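Local coordinates for adhesin LabA (Helicobacter pylori, PDB 6GMM), which probably mediates attachment to the gastric mucosa as a lectin-like adhesin that recognises the LacdiNAc sugar motif, at residues 21-24 with 25-29. Residues are numbered along the deposited sequence; the frame is centred on the assembly and turned at random.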
ATOM      1  N   VAL A  21      24.523   4.978  15.731  1.00 27.28           N
ATOM      2  CA  VAL A  21      23.141   5.294  15.407  1.00 27.55           C
ATOM      3  C   VAL A  21      22.385   5.811  16.646  1.00 34.20           C
ATOM      4  O   VAL A  21      21.708   6.846  16.564  1.00 34.51           O
ATOM      5  CB  VAL A  21      22.463   4.058  14.743  1.00 31.20           C
ATOM      6  CG1 VAL A  21      20.936   4.090  14.845  1.00 29.85           C
ATOM      7  CG2 VAL A  21      22.917   3.894  13.295  1.00 31.16           C
ATOM      8  N   LEU A  22      22.523   5.107  17.793  1.00 29.76           N
ATOM      9  CA  LEU A  22      21.874   5.504  19.033  1.00 29.23           C
ATOM     10  C   LEU A  22      22.466   6.841  19.516  1.00 33.97           C
ATOM     11  O   LEU A  22      21.749   7.689  20.055  1.00 34.19           O
ATOM     12  CB  LEU A  22      22.038   4.386  20.069  1.00 29.77           C
ATOM     13  CG  LEU A  22      21.356   4.521  21.423  1.00 35.62           C
ATOM     14  CD1 LEU A  22      19.898   4.866  21.281  1.00 35.58           C
ATOM     15  CD2 LEU A  22      21.491   3.242  22.203  1.00 39.05           C
ATOM     16  N   ASN A  23      23.744   7.063  19.227  1.00 29.46           N
ATOM     17  CA  ASN A  23      24.389   8.303  19.602  1.00 29.70           C
ATOM     18  C   ASN A  23      23.829   9.478  18.807  1.00 32.19           C
ATOM     19  O   ASN A  23      23.384  10.448  19.418  1.00 32.43           O
ATOM     20  CB  ASN A  23      25.901   8.217  19.470  1.00 30.52           C
ATOM     21  CG  ASN A  23      26.577   9.370  20.156  1.00 39.87           C
ATOM     22  OD1 ASN A  23      26.210   9.763  21.270  1.00 31.09           O
ATOM     23  ND2 ASN A  23      27.505   9.992  19.462  1.00 27.96           N
ATOM     24  N   ALA A  24      23.783   9.366  17.458  1.00 26.04           N
ATOM     25  CA  ALA A  24      23.260  10.428  16.598  1.00 25.17           C
ATOM     26  C   ALA A  24      21.822  10.777  16.973  1.00 28.39           C
ATOM     27  O   ALA A  24      21.455  11.947  16.927  1.00 28.52           O
ATOM     28  CB  ALA A  24      23.351  10.024  15.133  1.00 25.30           C
ATOM     29  N   LEU A  25      21.032   9.770  17.401  1.00 25.22           N
ATOM     30  CA  LEU A  25      19.648   9.965  17.826  1.00 24.99           C
ATOM     31  C   LEU A  25      19.527  10.694  19.153  1.00 29.33           C
ATOM     32  O   LEU A  25      18.665  11.562  19.280  1.00 28.87           O
ATOM     33  CB  LEU A  25      18.847   8.646  17.847  1.00 24.70           C
ATOM     34  CG  LEU A  25      18.491   8.055  16.491  1.00 28.04           C
ATOM     35  CD1 LEU A  25      18.014   6.619  16.622  1.00 27.52           C
ATOM     36  CD2 LEU A  25      17.509   8.927  15.744  1.00 29.94           C
ATOM     37  N   ILE A  26      20.412  10.375  20.125  1.00 26.72           N
ATOM     38  CA  ILE A  26      20.409  10.984  21.453  1.00 26.24           C
ATOM     39  C   ILE A  26      20.791  12.456  21.356  1.00 28.80           C
ATOM     40  O   ILE A  26      20.182  13.296  22.032  1.00 27.20           O
ATOM     41  CB  ILE A  26      21.263  10.176  22.457  1.00 28.94           C
ATOM     42  CG1 ILE A  26      20.651   8.785  22.741  1.00 28.44           C
ATOM     43  CG2 ILE A  26      21.474  10.948  23.777  1.00 31.95           C
ATOM     44  CD1 ILE A  26      19.481   8.739  23.816  1.00 37.30           C
ATOM     45  N   ARG A  27      21.746  12.759  20.452  1.00 26.06           N
ATOM     46  CA  ARG A  27      22.200  14.108  20.151  1.00 26.92           C
ATOM     47  C   ARG A  27      21.019  14.853  19.530  1.00 31.98           C
ATOM     48  O   ARG A  27      20.636  15.900  20.052  1.00 33.42           O
ATOM     49  CB  ARG A  27      23.440  14.083  19.225  1.00 29.92           C
ATOM     50  CG  ARG A  27      24.781  13.961  19.988  1.00 43.99           C
ATOM     51  CD  ARG A  27      25.832  13.129  19.248  1.00 60.62           C
ATOM     52  NE  ARG A  27      26.880  13.953  18.638  1.00 76.87           N
ATOM     53  CZ  ARG A  27      28.194  13.751  18.772  1.00 94.46           C
ATOM     54  NH1 ARG A  27      29.060  14.560  18.175  1.00 82.54           N
ATOM     55  NH2 ARG A  27      28.649  12.741  19.504  1.00 78.91           N
ATOM     56  N   GLN A  28      20.368  14.246  18.499  1.00 26.90           N
ATOM     57  CA  GLN A  28      19.203  14.808  17.815  1.00 26.33           C
ATOM     58  C   GLN A  28      18.047  15.105  18.794  1.00 30.18           C
ATOM     59  O   GLN A  28      17.429  16.167  18.691  1.00 32.50           O
ATOM     60  CB  GLN A  28      18.732  13.857  16.722  1.00 26.93           C
ATOM     61  CG  GLN A  28      18.735  14.450  15.324  1.00 44.98           C
ATOM     62  CD  GLN A  28      18.126  13.497  14.309  1.00 63.46           C
ATOM     63  OE1 GLN A  28      18.314  12.268  14.355  1.00 51.13           O
ATOM     64  NE2 GLN A  28      17.392  14.047  13.349  1.00 58.33           N
ATOM     65  N   SER A  29      17.803  14.208  19.777  1.00 24.86           N
ATOM     66  CA  SER A  29      16.735  14.334  20.792  1.00 24.79           C
ATOM     67  C   SER A  29      16.861  15.541  21.703  1.00 30.56           C
ATOM     68  O   SER A  29      15.900  15.894  22.395  1.00 30.31           O
ATOM     69  CB  SER A  29      16.658  13.080  21.654  1.00 25.37           C
ATOM     70  OG  SER A  29      16.563  11.907  20.874  1.00 34.03           O
TER
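Leu22 and Ile26, one turn apart near the C-terminal end of helix 4-28, make the close-packed side of this local contact. Ile26 CG1 lies 3.1 Å from the carbonyl oxygen Leu22 O and 4.2 Å from the methyl Leu22 CD1. With CG1 beside its own backbone N (chi1 -66°), the isoleucine turns this branch back over the Leu22 carbonyl. Four successive i to i+4 backbone bonds, among them Arg27 N to Asn23 O at 3.0 Å, join the turns in the regular alpha-helical pattern of this mostly helical adhesin chain. At the last turn Leu25 O takes two hydrogen bonds from Ser29, one from its backbone N and one from the hydroxyl OG at 2.7 Å, arriving from opposite faces of the carbonyl plane; the OG bond gives the buried hydroxyl a partner four residues back.

The solvent side, with Val21 and Arg27 exposed, has no such close side-chain packing: Val21 CG1 and Leu25 CD1 meet at 4.3 Å. Arg27, bent at its second and third torsions, folds back from this side toward the buried Asn23. Its guanidinium stands almost perpendicular to the asparagine amide (89°). Arg27 NH2 comes within 3.0 Å of Asn23 ND2, but both are donors and no bond links them; the amide nitrogen instead makes a weak hydrogen bond to Tyr435 O in strand 433-437.

Leu22, Asn23 and Ile26 pack against helix 388-408 through Gln391, Leu395 and Phe388, respectively, while Leu25 touches Asn380 and Thr384 of helix 369-386. Ser29 touches Thr384 and Leu385 of helix 369-386 and Phe388 of helix 388-408, where the one helix gives way to the other.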